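Local atomic coordinates of nicotinate-nucleotide pyrophosphorylase (Francisella tularensis subsp. tularensis, PDB entry 3TQV), a protein that probably converts quinolinate and 5-phospho-alpha-D-ribose 1-diphosphate into nicotinate ribonucleotide, carbon dioxide and diphosphate, a step in NAD biosynthesis. Residues N65-Q70 with L104-T109. Numbering follows the deposited sequence.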
ATOM      1  N   ASN B  65     -13.599  -1.852  13.508  1.00 30.87           N
ATOM      2  CA  ASN B  65     -14.926  -2.267  13.933  1.00 31.77           C
ATOM      3  C   ASN B  65     -15.377  -3.542  13.226  1.00 33.86           C
ATOM      4  O   ASN B  65     -15.964  -4.438  13.845  1.00 32.20           O
ATOM      5  CB  ASN B  65     -15.945  -1.153  13.667  1.00 31.62           C
ATOM      6  CG  ASN B  65     -15.845   0.006  14.665  1.00 37.83           C
ATOM      7  OD1 ASN B  65     -15.174  -0.091  15.694  1.00 37.55           O
ATOM      8  ND2 ASN B  65     -16.529   1.103  14.362  1.00 35.22           N
ATOM      9  N   GLU B  66     -15.109  -3.620  11.925  1.00 20.09           N
ATOM     10  CA  GLU B  66     -15.610  -4.728  11.138  1.00 22.82           C
ATOM     11  C   GLU B  66     -14.824  -5.994  11.435  1.00 21.04           C
ATOM     12  O   GLU B  66     -15.392  -7.091  11.446  1.00 22.94           O
ATOM     13  CB  GLU B  66     -15.621  -4.382   9.647  1.00 19.91           C
ATOM     14  CG  GLU B  66     -16.187  -5.471   8.728  1.00 22.78           C
ATOM     15  CD  GLU B  66     -17.519  -6.028   9.209  1.00 25.06           C
ATOM     16  OE1 GLU B  66     -18.189  -5.371  10.046  1.00 28.51           O
ATOM     17  OE2 GLU B  66     -17.897  -7.128   8.749  1.00 22.94           O
ATOM     18  N   VAL B  67     -13.527  -5.841  11.701  1.00 15.96           N
ATOM     19  CA  VAL B  67     -12.705  -6.954  12.178  1.00 16.24           C
ATOM     20  C   VAL B  67     -13.274  -7.522  13.473  1.00 16.37           C
ATOM     21  O   VAL B  67     -13.545  -8.717  13.561  1.00 16.99           O
ATOM     22  CB  VAL B  67     -11.234  -6.539  12.407  1.00 15.44           C
ATOM     23  CG1 VAL B  67     -10.425  -7.709  12.937  1.00 10.91           C
ATOM     24  CG2 VAL B  67     -10.614  -5.999  11.130  1.00 11.53           C
ATOM     25  N   ILE B  68     -13.452  -6.677  14.486  1.00 20.94           N
ATOM     26  CA  ILE B  68     -14.089  -7.117  15.734  1.00 20.09           C
ATOM     27  C   ILE B  68     -15.369  -7.899  15.445  1.00 22.37           C
ATOM     28  O   ILE B  68     -15.524  -9.057  15.850  1.00 23.77           O
ATOM     29  CB  ILE B  68     -14.458  -5.927  16.652  1.00 24.32           C
ATOM     30  CG1 ILE B  68     -13.206  -5.323  17.259  1.00 25.56           C
ATOM     31  CG2 ILE B  68     -15.392  -6.363  17.770  1.00 26.59           C
ATOM     32  CD1 ILE B  68     -12.045  -6.288  17.280  1.00 21.27           C
ATOM     33  N   ASN B  69     -16.274  -7.239  14.731  1.00 30.72           N
ATOM     34  CA  ASN B  69     -17.579  -7.772  14.380  1.00 29.56           C
ATOM     35  C   ASN B  69     -17.528  -9.162  13.765  1.00 31.00           C
ATOM     36  O   ASN B  69     -18.354 -10.028  14.090  1.00 32.53           O
ATOM     37  CB  ASN B  69     -18.260  -6.819  13.402  1.00 28.25           C
ATOM     38  CG  ASN B  69     -19.697  -7.191  13.143  1.00 32.43           C
ATOM     39  OD1 ASN B  69     -20.122  -7.344  11.993  1.00 32.33           O
ATOM     40  ND2 ASN B  69     -20.457  -7.353  14.218  1.00 32.63           N
ATOM     41  N   GLN B  70     -16.566  -9.363  12.866  1.00 28.51           N
ATOM     42  CA  GLN B  70     -16.424 -10.639  12.173  1.00 23.96           C
ATOM     43  C   GLN B  70     -15.774 -11.732  13.024  1.00 23.72           C
ATOM     44  O   GLN B  70     -16.070 -12.911  12.852  1.00 20.54           O
ATOM     45  CB  GLN B  70     -15.683 -10.460  10.850  1.00 19.83           C
ATOM     46  CG  GLN B  70     -16.544  -9.893   9.727  1.00 26.04           C
ATOM     47  CD  GLN B  70     -15.770  -9.701   8.418  1.00 26.89           C
ATOM     48  OE1 GLN B  70     -16.000  -8.736   7.671  1.00 27.59           O
ATOM     49  NE2 GLN B  70     -14.855 -10.622   8.136  1.00 19.23           N
ATOM     50  N   LEU B 104      -6.063 -11.255  20.693  1.00 18.72           N
ATOM     51  CA  LEU B 104      -4.720 -11.511  20.201  1.00 22.12           C
ATOM     52  C   LEU B 104      -4.755 -11.841  18.719  1.00 18.90           C
ATOM     53  O   LEU B 104      -3.757 -11.685  18.005  1.00 14.96           O
ATOM     54  CB  LEU B 104      -4.048 -12.660  20.968  1.00 22.51           C
ATOM     55  CG  LEU B 104      -3.619 -12.379  22.410  1.00 22.06           C
ATOM     56  CD1 LEU B 104      -2.958 -13.606  23.039  1.00 24.77           C
ATOM     57  CD2 LEU B 104      -2.727 -11.139  22.498  1.00 18.75           C
ATOM     58  N   THR B 105      -5.910 -12.307  18.267  1.00 28.47           N
ATOM     59  CA  THR B 105      -6.085 -12.695  16.881  1.00 26.24           C
ATOM     60  C   THR B 105      -6.521 -11.501  16.046  1.00 25.17           C
ATOM     61  O   THR B 105      -6.012 -11.286  14.945  1.00 23.00           O
ATOM     62  CB  THR B 105      -7.087 -13.851  16.755  1.00 22.22           C
ATOM     63  OG1 THR B 105      -6.538 -15.011  17.404  1.00 22.98           O
ATOM     64  CG2 THR B 105      -7.361 -14.162  15.290  1.00 15.42           C
ATOM     65  N   ALA B 106      -7.455 -10.721  16.582  1.00 19.19           N
ATOM     66  CA  ALA B 106      -7.913  -9.509  15.908  1.00 19.31           C
ATOM     67  C   ALA B 106      -6.754  -8.542  15.634  1.00 20.73           C
ATOM     68  O   ALA B 106      -6.742  -7.814  14.627  1.00 14.01           O
ATOM     69  CB  ALA B 106      -8.983  -8.824  16.738  1.00 12.51           C
ATOM     70  N   GLU B 107      -5.775  -8.583  16.534  1.00 28.97           N
ATOM     71  CA  GLU B 107      -4.746  -7.562  16.647  1.00 25.92           C
ATOM     72  C   GLU B 107      -4.117  -7.065  15.338  1.00 30.17           C
ATOM     73  O   GLU B 107      -4.342  -5.923  14.913  1.00 26.75           O
ATOM     74  CB  GLU B 107      -3.645  -8.058  17.570  1.00 20.71           C
ATOM     75  CG  GLU B 107      -2.661  -6.976  17.923  1.00 25.98           C
ATOM     76  CD  GLU B 107      -1.513  -7.490  18.761  1.00 32.74           C
ATOM     77  OE1 GLU B 107      -1.731  -8.451  19.532  1.00 31.15           O
ATOM     78  OE2 GLU B 107      -0.397  -6.937  18.643  1.00 21.87           O
ATOM     79  N   ARG B 108      -3.305  -7.926  14.735  1.00 20.84           N
ATOM     80  CA  ARG B 108      -2.493  -7.581  13.581  1.00 16.89           C
ATOM     81  C   ARG B 108      -3.351  -6.990  12.443  1.00 19.39           C
ATOM     82  O   ARG B 108      -3.021  -5.935  11.885  1.00 13.95           O
ATOM     83  CB  ARG B 108      -1.742  -8.837  13.122  1.00 10.64           C
ATOM     84  CG  ARG B 108      -0.427  -8.616  12.394  1.00 11.11           C
ATOM     85  CD  ARG B 108      -0.122  -7.161  12.119  1.00 15.51           C
ATOM     86  NE  ARG B 108       0.536  -6.563  13.266  1.00 15.22           N
ATOM     87  CZ  ARG B 108       0.854  -5.281  13.366  1.00 15.50           C
ATOM     88  NH1 ARG B 108       0.573  -4.444  12.380  1.00 14.47           N
ATOM     89  NH2 ARG B 108       1.466  -4.842  14.455  1.00 16.47           N
ATOM     90  N   THR B 109      -4.455  -7.668  12.121  1.00 16.99           N
ATOM     91  CA  THR B 109      -5.387  -7.195  11.103  1.00 13.53           C
ATOM     92  C   THR B 109      -5.903  -5.803  11.448  1.00 18.53           C
ATOM     93  O   THR B 109      -5.856  -4.907  10.626  1.00 15.21           O
ATOM     94  CB  THR B 109      -6.587  -8.176  10.898  1.00 13.93           C
ATOM     95  OG1 THR B 109      -6.113  -9.506  10.658  1.00 20.62           O
ATOM     96  CG2 THR B 109      -7.445  -7.752   9.722  1.00 11.71           C
TER
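Val67 and Ile68 pack against Ala106 and Thr109 in a buried, apolar helix-helix contact within the N-terminal domain of this quinolinate phosphoribosyltransferase. It joins the short helix 61-71 to the early turns of the long helix 100-130. The two segments run roughly antiparallel, at 150°, with their axes 9.8 Å apart at closest approach. The backbones come nearest at Val67 and Ala106, whose CA atoms are 6.6 Å apart. No hydrogen bond links the segments, so side-chain packing holds them together.

Val67 is central, and its two methyl groups divide the work. CG1 is anti to the backbone N (chi1 178°) and faces Ala106, 4.1 Å from Ala106 O and 4.2 Å from Ala106 CB. Ile68 starts out pointing away from the other helix, yet its chain returns far enough for CD1 to come within 4.0 Å of Ala106 CB. Ala106 is thus approached by both residues, and its small side chain is consistent with the close backbone approach here. Leu71 also touches Ala106. Ile110, one residue past Thr109 on the long helix, touches Val67 and Ile68. Leu168 of the second subunit packs on Thr105 of the long helix. The other Val67 methyl serves Thr109. These two side chains cross obliquely, and with Thr109 OG1 at chi1 -52° its methyl lies anti to the backbone N, placing Thr109 CG2 3.9 Å from Val67 CG2.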